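PDB 2UVK: YJHT from Escherichia coli, which converts the alpha-anomer of N-acetylneuraminic acid into the beta-anomer, speeding the equilibrium between the two forms of this sialic acid. Local coordinates for residues S12-I17 against I24-A29; A47-P52 against K94-V99; T60-D65 against H112-H117; G66-F71 against H89-K94; F85-K90 against W98-S103. All coordinates share one frame; numbering follows the deposited sequence.

Interaction 1. Residues S12-I17 against I24-A29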
# COMPACT_ATOMS: atom_id res chain seq x y z
N SER B 12 -1.54 9.20 -22.85
CA SER B 12 -1.10 8.56 -21.62
C SER B 12 0.30 8.95 -21.17
O SER B 12 0.88 8.30 -20.30
CB SER B 12 -1.20 7.03 -21.75
OG SER B 12 -2.40 6.65 -22.41
N GLY B 13 0.80 10.07 -21.72
CA GLY B 13 2.13 10.55 -21.41
C GLY B 13 2.13 11.50 -20.23
O GLY B 13 1.12 11.64 -19.54
N THR B 14 3.24 12.21 -20.07
CA THR B 14 3.37 13.16 -18.97
C THR B 14 4.19 14.35 -19.46
O THR B 14 4.75 14.32 -20.53
CB THR B 14 4.00 12.49 -17.73
OG1 THR B 14 4.00 13.40 -16.62
CG2 THR B 14 5.40 11.98 -18.01
N GLY B 15 4.22 15.41 -18.68
CA GLY B 15 4.99 16.59 -19.05
C GLY B 15 4.97 17.60 -17.93
O GLY B 15 4.28 17.43 -16.94
N ALA B 16 5.76 18.64 -18.14
CA ALA B 16 5.99 19.65 -17.12
C ALA B 16 6.41 20.92 -17.86
O ALA B 16 6.86 20.88 -18.99
CB ALA B 16 7.09 19.18 -16.18
N ILE B 17 6.24 22.06 -17.19
CA ILE B 17 6.67 23.33 -17.74
C ILE B 17 7.61 23.98 -16.74
O ILE B 17 7.36 23.96 -15.53
CB ILE B 17 5.47 24.22 -18.10
CG1 ILE B 17 5.96 25.50 -18.80
CG2 ILE B 17 4.64 24.52 -16.88
CD1 ILE B 17 4.97 26.07 -19.75
N ILE B 24 7.71 17.14 -22.63
CA ILE B 24 6.74 16.04 -22.71
C ILE B 24 7.42 14.73 -23.04
O ILE B 24 8.45 14.67 -23.70
CB ILE B 24 5.66 16.30 -23.75
CG1 ILE B 24 6.27 16.47 -25.14
CG2 ILE B 24 4.80 17.50 -23.36
CD1 ILE B 24 5.28 16.50 -26.26
N GLY B 25 6.81 13.64 -22.60
CA GLY B 25 7.36 12.34 -22.91
C GLY B 25 6.51 11.21 -22.39
O GLY B 25 5.47 11.40 -21.76
N LEU B 26 6.97 10.02 -22.73
CA LEU B 26 6.35 8.77 -22.28
C LEU B 26 4.96 8.56 -22.89
O LEU B 26 4.66 9.09 -23.94
CB LEU B 26 6.40 8.64 -20.77
CG LEU B 26 7.78 8.83 -20.14
CD1 LEU B 26 7.77 8.73 -18.62
CD2 LEU B 26 8.81 7.86 -20.78
N GLY B 27 4.17 7.68 -22.27
CA GLY B 27 2.92 7.28 -22.87
C GLY B 27 3.21 6.66 -24.21
O GLY B 27 4.19 5.90 -24.34
N SER B 28 2.41 6.98 -25.20
CA SER B 28 2.58 6.37 -26.53
C SER B 28 3.84 6.86 -27.25
O SER B 28 4.16 6.36 -28.35
CB SER B 28 1.33 6.56 -27.38
OG SER B 28 1.01 7.93 -27.52
N ALA B 29 4.57 7.80 -26.64
CA ALA B 29 5.89 8.20 -27.16
C ALA B 29 7.02 7.24 -26.77
O ALA B 29 8.16 7.42 -27.17
CB ALA B 29 6.23 9.63 -26.76
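The beta hairpin of strands 14-18 and 21-25, part of one four-stranded antiparallel blade of this kelch propeller, is joined here through T14 and G25, an antiparallel hydrogen-bonded pair. T14 N donates to G25 O at 2.9 Å, with the carbonyl pointing almost straight at the donor (C=O...N angle 171°). G25 N returns a bond to T14 O at 3.0 Å. In the adjoining non-hydrogen-bonded pair, the CA atoms of G15 and I24 draw together to 4.1 Å, and I24 CA directs its hydrogen at T14 O from 3.4 Å. Where the strands give way to loop, G13 and G27 bring their CA atoms to 3.7 Å of each other. The side chains that meet each other are T14 and L26, side by side and pointing the same way, both touching W33 of the third strand. T14 OG1 is anti to the backbone N (chi1 -175°), turned to S61 OG on strand 60-64 of the next blade, to which it is probably hydrogen-bonded. CG2 lies between backbone N and carbonyl carbon, 4.1 Å from L26 CD1. The chemistry is thus divided: main-chain bonds hold the T14-G25 pair; at G27 a CB would lie about 2.4 Å from G13 N, making the close approach depend on the lack of a side chain; and the threonine gives its methyl group to its own blade and probably its hydroxyl to the neighbouring one.

Interaction 2. Residues A47-P52 against K94-V99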
# COMPACT_ATOMS: atom_id res chain seq x y z
N ALA B 47 14.18 16.56 -29.48
CA ALA B 47 14.33 15.27 -28.80
C ALA B 47 15.41 15.32 -27.73
O ALA B 47 16.53 15.81 -27.95
CB ALA B 47 14.65 14.17 -29.80
N LEU B 48 15.05 14.81 -26.55
CA LEU B 48 15.94 14.76 -25.42
C LEU B 48 16.50 13.35 -25.22
O LEU B 48 16.14 12.40 -25.94
CB LEU B 48 15.18 15.24 -24.17
CG LEU B 48 14.53 16.62 -24.24
CD1 LEU B 48 13.85 16.98 -22.93
CD2 LEU B 48 15.59 17.70 -24.62
N ALA B 49 17.35 13.20 -24.23
CA ALA B 49 17.86 11.89 -23.85
C ALA B 49 16.68 10.98 -23.50
O ALA B 49 15.73 11.41 -22.85
CB ALA B 49 18.82 12.02 -22.69
N ALA B 50 16.77 9.74 -23.95
CA ALA B 50 15.71 8.76 -23.70
C ALA B 50 15.55 8.45 -22.22
O ALA B 50 16.49 8.42 -21.45
CB ALA B 50 16.00 7.47 -24.47
N PHE B 51 14.30 8.21 -21.83
CA PHE B 51 14.00 7.77 -20.48
C PHE B 51 14.58 6.38 -20.25
O PHE B 51 14.28 5.48 -21.03
CB PHE B 51 12.48 7.78 -20.30
CG PHE B 51 12.02 7.50 -18.89
CD1 PHE B 51 12.18 8.44 -17.90
CD2 PHE B 51 11.43 6.29 -18.57
CE1 PHE B 51 11.75 8.17 -16.60
CE2 PHE B 51 11.01 6.04 -17.29
CZ PHE B 51 11.16 6.97 -16.32
N PRO B 52 15.39 6.20 -19.21
CA PRO B 52 16.05 4.93 -18.99
C PRO B 52 15.23 3.86 -18.28
O PRO B 52 15.71 2.73 -18.13
CB PRO B 52 17.23 5.33 -18.11
CG PRO B 52 16.77 6.42 -17.34
CD PRO B 52 15.88 7.19 -18.23
N LYS B 94 20.35 20.82 -17.94
CA LYS B 94 21.63 21.47 -18.25
C LYS B 94 22.61 20.49 -18.89
O LYS B 94 23.45 20.88 -19.72
CB LYS B 94 22.22 22.07 -16.99
CG LYS B 94 21.32 23.11 -16.35
CD LYS B 94 22.06 23.96 -15.33
CE LYS B 94 21.18 25.10 -14.81
NZ LYS B 94 21.91 25.91 -13.80
N THR B 95 22.48 19.22 -18.53
CA THR B 95 23.33 18.15 -19.04
C THR B 95 22.61 17.14 -19.93
O THR B 95 23.23 16.20 -20.42
CB THR B 95 23.99 17.41 -17.86
OG1 THR B 95 22.97 16.87 -17.01
CG2 THR B 95 24.83 18.36 -17.05
N ASN B 96 21.30 17.33 -20.14
CA ASN B 96 20.49 16.40 -20.95
C ASN B 96 20.73 14.95 -20.55
O ASN B 96 21.00 14.09 -21.40
CB ASN B 96 20.76 16.63 -22.44
CG ASN B 96 19.80 15.87 -23.37
OD1 ASN B 96 18.62 15.64 -23.06
ND2 ASN B 96 20.30 15.50 -24.53
N SER B 97 20.59 14.68 -19.25
CA SER B 97 20.92 13.36 -18.71
C SER B 97 19.91 12.96 -17.64
O SER B 97 19.47 13.80 -16.85
CB SER B 97 22.35 13.35 -18.13
OG SER B 97 22.51 14.31 -17.10
N TRP B 98 19.63 11.66 -17.61
CA TRP B 98 18.71 11.05 -16.62
C TRP B 98 19.49 10.24 -15.60
O TRP B 98 20.50 9.61 -15.92
CB TRP B 98 17.76 10.08 -17.32
CG TRP B 98 16.73 10.70 -18.17
CD1 TRP B 98 16.80 10.92 -19.51
CD2 TRP B 98 15.42 11.14 -17.76
NE1 TRP B 98 15.63 11.50 -19.96
CE2 TRP B 98 14.76 11.63 -18.91
CE3 TRP B 98 14.75 11.18 -16.53
CZ2 TRP B 98 13.47 12.17 -18.87
CZ3 TRP B 98 13.44 11.69 -16.50
CH2 TRP B 98 12.83 12.19 -17.65
N VAL B 99 18.99 10.22 -14.36
CA VAL B 99 19.40 9.22 -13.38
C VAL B 99 18.17 8.68 -12.67
O VAL B 99 17.21 9.39 -12.46
CB VAL B 99 20.43 9.77 -12.37
CG1 VAL B 99 19.85 10.86 -11.49
CG2 VAL B 99 21.05 8.62 -11.56
O HOH W 1 18.95 14.67 -27.09
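W98 meets the loop 47-52 with both its edge and a face: its indole nitrogen bonds to A49 O while F51 and P52 lie over the ring. NE1 donates to A49 O at 2.9 Å with the acceptor close to the indole plane, although seen from the carbonyl the donor stands well above the peptide plane (55° out of it). With CG anti to the backbone N (chi1 -173°), the F51 ring comes edge-on to the six-membered ring of W98 as a T-shaped pair, with centroids 5.1 Å apart and planes at 88°, CD1 being the atom that reaches CZ3 and CH2. P52 CD sits over the five-membered ring on the same face as F51 CD1, at 4.0 Å from its centroid, a CH-pi contact. Together with the bond from N96 to A49, these contacts tie the loop after strand 46-47 to the outermost strand of the next blade. That blade's outer hairpin supplies the other half of the contact: N96 and S97 both face N92 in a G1 beta bulge. From this bulge N96 OD1 accepts the A49 N-H at 3.0 Å, so that A49 is bonded through both its N and its O. The same OD1 is hydrogen-bonded to Y91 OH. A water accepts from N96 ND2 at 3.0 Å and donates to A47 O at 2.8 Å. The indole also meets the rings of W33, on the first blade, and Y91, on its own.

Interaction 3. Residues T60-D65 against H112-H117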
# COMPACT_ATOMS: atom_id res chain seq x y z
N THR B 60 3.67 10.47 -13.79
CA THR B 60 3.51 11.91 -13.54
C THR B 60 4.90 12.55 -13.50
O THR B 60 5.92 11.86 -13.45
CB THR B 60 2.83 12.20 -12.18
OG1 THR B 60 3.62 11.68 -11.12
CG2 THR B 60 1.41 11.62 -12.15
N SER B 61 4.94 13.87 -13.54
CA SER B 61 6.22 14.58 -13.50
C SER B 61 6.06 15.95 -12.87
O SER B 61 4.99 16.55 -12.95
CB SER B 61 6.79 14.70 -14.91
OG SER B 61 5.89 15.37 -15.79
N ALA B 62 7.16 16.43 -12.27
CA ALA B 62 7.20 17.71 -11.57
C ALA B 62 8.53 18.37 -11.81
O ALA B 62 9.54 17.70 -11.79
CB ALA B 62 7.02 17.50 -10.12
N PHE B 63 8.51 19.68 -12.06
CA PHE B 63 9.74 20.48 -12.10
C PHE B 63 9.96 21.09 -10.75
O PHE B 63 9.05 21.71 -10.19
CB PHE B 63 9.70 21.60 -13.13
CG PHE B 63 10.55 21.34 -14.30
CD1 PHE B 63 10.00 21.13 -15.54
CD2 PHE B 63 11.93 21.24 -14.16
CE1 PHE B 63 10.79 20.85 -16.62
CE2 PHE B 63 12.75 20.96 -15.25
CZ PHE B 63 12.17 20.76 -16.48
N ILE B 64 11.14 20.88 -10.19
CA ILE B 64 11.47 21.47 -8.89
C ILE B 64 12.94 21.83 -8.88
O ILE B 64 13.78 20.98 -9.16
CB ILE B 64 11.24 20.51 -7.71
CG1 ILE B 64 9.81 19.97 -7.72
CG2 ILE B 64 11.55 21.19 -6.38
CD1 ILE B 64 9.54 18.99 -6.58
N ASP B 65 13.23 23.10 -8.60
CA ASP B 65 14.62 23.55 -8.42
C ASP B 65 15.47 23.19 -9.64
O ASP B 65 16.58 22.64 -9.49
CB ASP B 65 15.21 22.93 -7.15
CG ASP B 65 14.55 23.43 -5.87
OD1 ASP B 65 13.65 24.31 -5.92
OD2 ASP B 65 14.94 22.93 -4.79
N HIS B 112 -2.09 8.06 -10.24
CA HIS B 112 -1.83 9.09 -9.24
C HIS B 112 -1.81 10.47 -9.91
O HIS B 112 -1.70 10.63 -11.14
CB HIS B 112 -0.51 8.82 -8.54
CG HIS B 112 0.66 8.75 -9.47
ND1 HIS B 112 0.70 7.90 -10.56
CD2 HIS B 112 1.83 9.44 -9.48
CE1 HIS B 112 1.84 8.08 -11.21
NE2 HIS B 112 2.54 9.00 -10.56
N VAL B 113 -1.88 11.49 -9.06
CA VAL B 113 -1.58 12.84 -9.48
C VAL B 113 -0.29 13.29 -8.79
O VAL B 113 0.16 12.67 -7.82
CB VAL B 113 -2.73 13.83 -9.13
CG1 VAL B 113 -3.99 13.47 -9.92
CG2 VAL B 113 -2.95 13.90 -7.63
N THR B 114 0.30 14.36 -9.29
CA THR B 114 1.43 14.98 -8.60
C THR B 114 1.37 16.49 -8.78
O THR B 114 1.03 17.00 -9.85
CB THR B 114 2.77 14.41 -9.15
OG1 THR B 114 2.78 13.00 -8.93
CG2 THR B 114 3.98 15.01 -8.46
N PHE B 115 1.61 17.19 -7.67
CA PHE B 115 1.72 18.65 -7.68
C PHE B 115 2.89 19.10 -6.82
O PHE B 115 3.37 18.37 -5.96
CB PHE B 115 0.41 19.32 -7.23
CG PHE B 115 -0.02 18.98 -5.81
CD1 PHE B 115 0.21 19.87 -4.78
CD2 PHE B 115 -0.71 17.81 -5.52
CE1 PHE B 115 -0.21 19.59 -3.48
CE2 PHE B 115 -1.12 17.53 -4.23
CZ PHE B 115 -0.86 18.42 -3.21
N VAL B 116 3.35 20.33 -7.07
CA VAL B 116 4.49 20.89 -6.33
C VAL B 116 3.95 21.90 -5.31
O VAL B 116 3.16 22.79 -5.66
CB VAL B 116 5.52 21.56 -7.29
CG1 VAL B 116 6.70 22.18 -6.50
CG2 VAL B 116 6.07 20.54 -8.31
N HIS B 117 4.34 21.71 -4.06
CA HIS B 117 4.00 22.67 -3.00
C HIS B 117 5.21 22.87 -2.08
O HIS B 117 5.83 21.93 -1.60
CB HIS B 117 2.78 22.17 -2.25
CG HIS B 117 2.39 23.01 -1.08
ND1 HIS B 117 1.72 24.20 -1.21
CD2 HIS B 117 2.56 22.80 0.25
CE1 HIS B 117 1.51 24.71 -0.01
NE2 HIS B 117 2.00 23.88 0.89
O HOH W 2 3.40 17.87 -10.84
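T60 and H112 reach toward each other tip to tip, and the two branches of the threonine do different work. CG2 stands over a face of the imidazole, 3.5 Å from the ring centroid and offset toward the rim, a CH-pi contact. OG1 occupies the crowded position between backbone N and carbonyl carbon (chi1 61°), from which it meets T114 OG1 in a 2.7 Å hydrogen bond whose donor could be either hydroxyl. These two threonine side chains cross obliquely. H112 NE2 has a hydrogen bond of its own, to F71 O. Farther along, the contact turns apolar: V116 CG2 lies 3.7 Å from A62 CB and 3.8 Å from I64 CG1, with the I64 and V116 side chains sliding past each other in opposite directions. A water donates to S61 O at 3.0 Å and, weakly, to T114 O. The two strands run almost exactly parallel (3° between directions), but their axes stay 6.7 Å apart, so side chains and water fill the gap and the strands do not share a sheet. Each is an edge strand of its own four-stranded blade, as expected of the inner strands round a propeller axis; V113 lies with its side chain about 11 Å from that of the predicted proton acceptor E209. Strand 60-64 pairs with 67-71 and strand 112-117 with 120-125, while S61 and F63, each in one of its two conformers, touch A16 of strand 14-18.

Interaction 4. Residues G66-F71 against H89-K94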
# COMPACT_ATOMS: atom_id res chain seq x y z
N GLY B 66 14.95 23.43 -10.84
CA GLY B 66 15.72 23.25 -12.06
C GLY B 66 15.86 21.86 -12.64
O GLY B 66 16.53 21.66 -13.65
N ASN B 67 15.21 20.86 -12.02
CA ASN B 67 15.32 19.51 -12.49
C ASN B 67 13.93 18.94 -12.65
O ASN B 67 12.99 19.36 -11.96
CB ASN B 67 16.09 18.66 -11.50
CG ASN B 67 17.54 19.07 -11.41
OD1 ASN B 67 18.31 18.82 -12.33
ND2 ASN B 67 17.91 19.67 -10.28
N LEU B 68 13.83 18.00 -13.57
CA LEU B 68 12.57 17.33 -13.91
C LEU B 68 12.54 15.96 -13.23
O LEU B 68 13.44 15.14 -13.44
CB LEU B 68 12.45 17.20 -15.42
CG LEU B 68 11.34 16.31 -15.98
CD1 LEU B 68 10.01 16.95 -15.66
CD2 LEU B 68 11.54 16.12 -17.48
N TYR B 69 11.49 15.72 -12.45
CA TYR B 69 11.28 14.43 -11.76
C TYR B 69 10.11 13.69 -12.40
O TYR B 69 9.10 14.30 -12.65
CB TYR B 69 11.00 14.65 -10.27
CG TYR B 69 12.19 15.28 -9.59
CD1 TYR B 69 13.16 14.51 -9.01
CD2 TYR B 69 12.36 16.66 -9.59
CE1 TYR B 69 14.33 15.08 -8.44
CE2 TYR B 69 13.49 17.24 -9.00
CZ TYR B 69 14.46 16.46 -8.42
OH TYR B 69 15.60 17.04 -7.84
N VAL B 70 10.28 12.39 -12.63
CA VAL B 70 9.22 11.52 -13.18
C VAL B 70 8.93 10.42 -12.15
O VAL B 70 9.86 9.80 -11.63
CB VAL B 70 9.62 10.91 -14.54
CG1 VAL B 70 8.55 9.92 -15.02
CG2 VAL B 70 9.82 12.02 -15.58
N PHE B 71 7.65 10.22 -11.88
CA PHE B 71 7.16 9.31 -10.84
C PHE B 71 6.31 8.18 -11.45
O PHE B 71 5.28 8.40 -12.08
CB PHE B 71 6.30 10.09 -9.85
CG PHE B 71 7.03 11.21 -9.21
CD1 PHE B 71 7.74 11.03 -8.04
CD2 PHE B 71 6.98 12.47 -9.79
CE1 PHE B 71 8.44 12.11 -7.46
CE2 PHE B 71 7.67 13.56 -9.22
CZ PHE B 71 8.38 13.36 -8.05
N HIS B 89 12.73 9.07 -11.31
CA HIS B 89 13.87 9.42 -12.16
C HIS B 89 14.01 10.93 -12.17
O HIS B 89 13.04 11.65 -12.06
CB HIS B 89 13.64 8.90 -13.56
CG HIS B 89 13.85 7.42 -13.70
ND1 HIS B 89 12.91 6.50 -13.29
CD2 HIS B 89 14.87 6.71 -14.24
CE1 HIS B 89 13.36 5.28 -13.56
NE2 HIS B 89 14.54 5.38 -14.14
N LYS B 90 15.26 11.39 -12.30
CA LYS B 90 15.55 12.82 -12.38
C LYS B 90 16.24 13.14 -13.69
O LYS B 90 17.21 12.49 -14.05
CB LYS B 90 16.46 13.22 -11.23
CG LYS B 90 16.90 14.68 -11.24
CD LYS B 90 17.65 15.05 -9.98
CE LYS B 90 19.01 14.38 -9.90
NZ LYS B 90 20.01 14.97 -10.83
N TYR B 91 15.73 14.14 -14.39
CA TYR B 91 16.35 14.64 -15.62
C TYR B 91 16.93 16.02 -15.37
O TYR B 91 16.24 16.92 -14.88
CB TYR B 91 15.33 14.73 -16.73
CG TYR B 91 15.82 15.39 -18.00
CD1 TYR B 91 16.64 14.72 -18.90
CD2 TYR B 91 15.46 16.71 -18.30
CE1 TYR B 91 17.06 15.32 -20.07
CE2 TYR B 91 15.91 17.32 -19.47
CZ TYR B 91 16.69 16.61 -20.34
OH TYR B 91 17.15 17.21 -21.48
N ASN B 92 18.21 16.16 -15.69
CA ASN B 92 18.93 17.44 -15.59
C ASN B 92 18.98 18.10 -16.97
O ASN B 92 19.62 17.60 -17.88
CB ASN B 92 20.32 17.20 -15.00
CG ASN B 92 21.14 18.47 -14.86
OD1 ASN B 92 20.72 19.54 -15.26
ND2 ASN B 92 22.31 18.36 -14.24
N PRO B 93 18.21 19.18 -17.15
CA PRO B 93 18.20 19.80 -18.48
C PRO B 93 19.53 20.44 -18.90
O PRO B 93 19.80 20.54 -20.10
CB PRO B 93 17.08 20.84 -18.39
CG PRO B 93 16.67 20.92 -16.96
CD PRO B 93 17.34 19.85 -16.18
N LYS B 94 20.35 20.82 -17.94
CA LYS B 94 21.63 21.47 -18.25
C LYS B 94 22.61 20.49 -18.89
O LYS B 94 23.45 20.88 -19.72
CB LYS B 94 22.22 22.07 -16.99
CG LYS B 94 21.32 23.11 -16.35
CD LYS B 94 22.06 23.96 -15.33
CE LYS B 94 21.18 25.10 -14.81
NZ LYS B 94 21.91 25.91 -13.80
O HOH W 3 20.45 17.54 -11.22
O HOH W 4 19.75 21.34 -13.42
O HOH W 5 10.26 7.00 -12.47
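K90 lies alongside Y69 on one face of the blade, the two side chains pointing the same way from a non-hydrogen-bonded pair. From the backbone, CB of K90 passes Y69 CE1 at 4.0 Å. CG, anti to the backbone N (chi1 177°), comes to 3.8 Å from the same CE1 and also meets N67 CB. CD is 3.6 Å from Y69 OH, the closest approach of the two side chains. There the chain bends at chi3 (69°), which turns CE away from its extended course, and a second bend at chi4 places NZ. The ammonium ends 2.6 Å from a water that accepts from it and donates to N67 OD1 at 2.7 Å, so lysine and asparagine meet through solvent. In the backbone, strands 67-71 and 88-92 are joined as ordinary antiparallel neighbours: L68 and Y91 exchange two main-chain bonds, as do V70 and H89, with Y91 N to L68 O the shortest at 2.7 Å. On the opposite face L68 CB faces Y91 CB at 4.0 Å, and L68 also packs on W33, away from the lysine. At the end of the strand, N92 OD1 accepts from K94 N at 3.0 Å in an Asx turn, while P93 CD rests against G66 O. The two central strands of this kelch blade therefore have a split chemistry: the aliphatic part of K90 is spent on a phenol ring, and its ammonium probably gains partial compensation from the water, which relays it to the side-chain OD1 of N67.

Interaction 5. Residues F85-K90 against W98-S103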
# COMPACT_ATOMS: atom_id res chain seq x y z
N PHE B 85 4.89 0.88 -11.32
CA PHE B 85 6.19 1.22 -10.73
C PHE B 85 6.06 2.17 -9.54
O PHE B 85 5.05 2.85 -9.43
CB PHE B 85 7.09 1.90 -11.79
CG PHE B 85 7.62 0.96 -12.85
CD1 PHE B 85 8.90 0.50 -12.75
CD2 PHE B 85 6.88 0.63 -13.96
CE1 PHE B 85 9.41 -0.36 -13.69
CE2 PHE B 85 7.39 -0.21 -14.90
CZ PHE B 85 8.69 -0.69 -14.76
N ASN B 86 7.07 2.21 -8.68
CA ASN B 86 7.08 3.10 -7.50
C ASN B 86 8.34 3.94 -7.46
O ASN B 86 8.77 4.36 -6.41
CB ASN B 86 6.95 2.33 -6.18
CG ASN B 86 8.26 1.63 -5.77
OD1 ASN B 86 9.01 1.15 -6.65
ND2 ASN B 86 8.55 1.58 -4.47
N ASP B 87 8.93 4.18 -8.63
CA ASP B 87 10.25 4.80 -8.69
C ASP B 87 10.23 6.27 -9.08
O ASP B 87 9.19 6.84 -9.43
CB ASP B 87 11.18 4.00 -9.62
CG ASP B 87 10.66 3.90 -11.04
OD1 ASP B 87 9.59 4.50 -11.37
OD2 ASP B 87 11.30 3.18 -11.86
N VAL B 88 11.41 6.89 -8.94
CA VAL B 88 11.61 8.28 -9.32
C VAL B 88 12.87 8.39 -10.18
O VAL B 88 13.92 7.82 -9.83
CB VAL B 88 11.77 9.17 -8.07
CG1 VAL B 88 11.84 10.67 -8.45
CG2 VAL B 88 10.66 8.90 -7.05
N HIS B 89 12.73 9.07 -11.31
CA HIS B 89 13.87 9.42 -12.16
C HIS B 89 14.01 10.93 -12.17
O HIS B 89 13.04 11.65 -12.06
CB HIS B 89 13.64 8.90 -13.56
CG HIS B 89 13.85 7.42 -13.70
ND1 HIS B 89 12.91 6.50 -13.29
CD2 HIS B 89 14.87 6.71 -14.24
CE1 HIS B 89 13.36 5.28 -13.56
NE2 HIS B 89 14.54 5.38 -14.14
N LYS B 90 15.26 11.39 -12.30
CA LYS B 90 15.55 12.82 -12.38
C LYS B 90 16.24 13.14 -13.69
O LYS B 90 17.21 12.49 -14.05
CB LYS B 90 16.46 13.22 -11.23
CG LYS B 90 16.90 14.68 -11.24
CD LYS B 90 17.65 15.05 -9.98
CE LYS B 90 19.01 14.38 -9.90
NZ LYS B 90 20.01 14.97 -10.83
N TRP B 98 19.63 11.66 -17.61
CA TRP B 98 18.71 11.05 -16.62
C TRP B 98 19.49 10.24 -15.60
O TRP B 98 20.50 9.61 -15.92
CB TRP B 98 17.76 10.08 -17.32
CG TRP B 98 16.73 10.70 -18.17
CD1 TRP B 98 16.80 10.92 -19.51
CD2 TRP B 98 15.42 11.14 -17.76
NE1 TRP B 98 15.63 11.50 -19.96
CE2 TRP B 98 14.76 11.63 -18.91
CE3 TRP B 98 14.75 11.18 -16.53
CZ2 TRP B 98 13.47 12.17 -18.87
CZ3 TRP B 98 13.44 11.69 -16.50
CH2 TRP B 98 12.83 12.19 -17.65
N VAL B 99 18.99 10.22 -14.36
CA VAL B 99 19.40 9.22 -13.38
C VAL B 99 18.17 8.68 -12.67
O VAL B 99 17.21 9.39 -12.46
CB VAL B 99 20.43 9.77 -12.37
CG1 VAL B 99 19.85 10.86 -11.49
CG2 VAL B 99 21.05 8.62 -11.56
N LYS B 100 18.22 7.41 -12.32
CA LYS B 100 17.20 6.83 -11.43
C LYS B 100 17.64 7.14 -10.02
O LYS B 100 18.82 7.02 -9.68
CB LYS B 100 17.11 5.34 -11.64
CG LYS B 100 16.07 4.67 -10.74
CD LYS B 100 15.90 3.19 -11.03
CE LYS B 100 14.92 2.63 -10.04
NZ LYS B 100 14.80 1.14 -10.09
N LEU B 101 16.71 7.57 -9.18
CA LEU B 101 17.04 7.89 -7.80
C LEU B 101 16.90 6.63 -6.95
O LEU B 101 16.06 5.75 -7.24
CB LEU B 101 16.16 9.02 -7.26
CG LEU B 101 16.15 10.33 -8.06
CD1 LEU B 101 15.29 11.37 -7.37
CD2 LEU B 101 17.58 10.86 -8.28
N MSE B 102 17.73 6.53 -5.91
CA MSE B 102 17.55 5.47 -4.92
C MSE B 102 16.49 6.01 -3.98
O MSE B 102 16.79 6.76 -3.06
CB MSE B 102 18.86 5.17 -4.20
CG MSE B 102 18.72 4.03 -3.20
SE MSE B 102 20.44 3.44 -2.52
CE MSE B 102 20.96 2.18 -3.94
N SER B 103 15.24 5.65 -4.26
CA SER B 103 14.10 6.24 -3.59
C SER B 103 12.93 5.28 -3.75
O SER B 103 12.64 4.88 -4.87
CB SER B 103 13.77 7.55 -4.27
OG SER B 103 12.71 8.21 -3.64
O HOH W 6 12.59 0.93 -11.38
O HOH W 7 13.38 5.34 -7.65
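V88 and L101 form the close-packed part of this contact, in the outer hairpin of the blade. V88 CG1 meets L101 CD1 at 3.7 Å, the side chains crossing obliquely, and L101 N donates to V88 O at 2.9 Å. L101 CD2 crosses to K90 CB, while F173 of the next blade touches V88, L101 and S103. K90 and V99 exchange two main-chain bonds, K90 N to V99 O being nearly straight (N-H...O 172°). The looser side belongs to K100, an exposed residue with an extended chain. Its CG lies over a face of the H89 ring, 4.0 Å from the centroid, in a CH-pi contact. Its NZ stays 4.4 Å from D87 OD2, beyond a salt bridge, and a water spans the gap, accepting from NZ and donating to OD2 at 2.6 Å each. D87 OD2 makes its direct salt bridge with R56. N86 packs on N130 and M102, a selenomethionine, on D138, both of the second subunit. The chemistry implies a graded junction: apolar contact and main-chain bonds on one side, and on the other a buried carboxylate whose charge is probably balanced mainly by R56, with exposed K100 reaching it through the water.

From the N terminus, interaction 1 closes first, a short hairpin in the first blade, complete before any other contact opens. Interaction 2 opens next, in the loop leaving that blade, and closes 42 residues later on the outer strand of the second. Interaction 3 starts within this span, at the second blade's inner strand, and ends beyond it on the third blade, so the two cross. Interaction 4 falls within both; interaction 5 falls within interaction 3 and finishes on the strand that interaction 2 reaches. Interactions 4 and 5 share H89 and K90 and join the second blade's three outer strands in succession, whereas 2 and 3 tie it to its two neighbours, at the rim and near the axis.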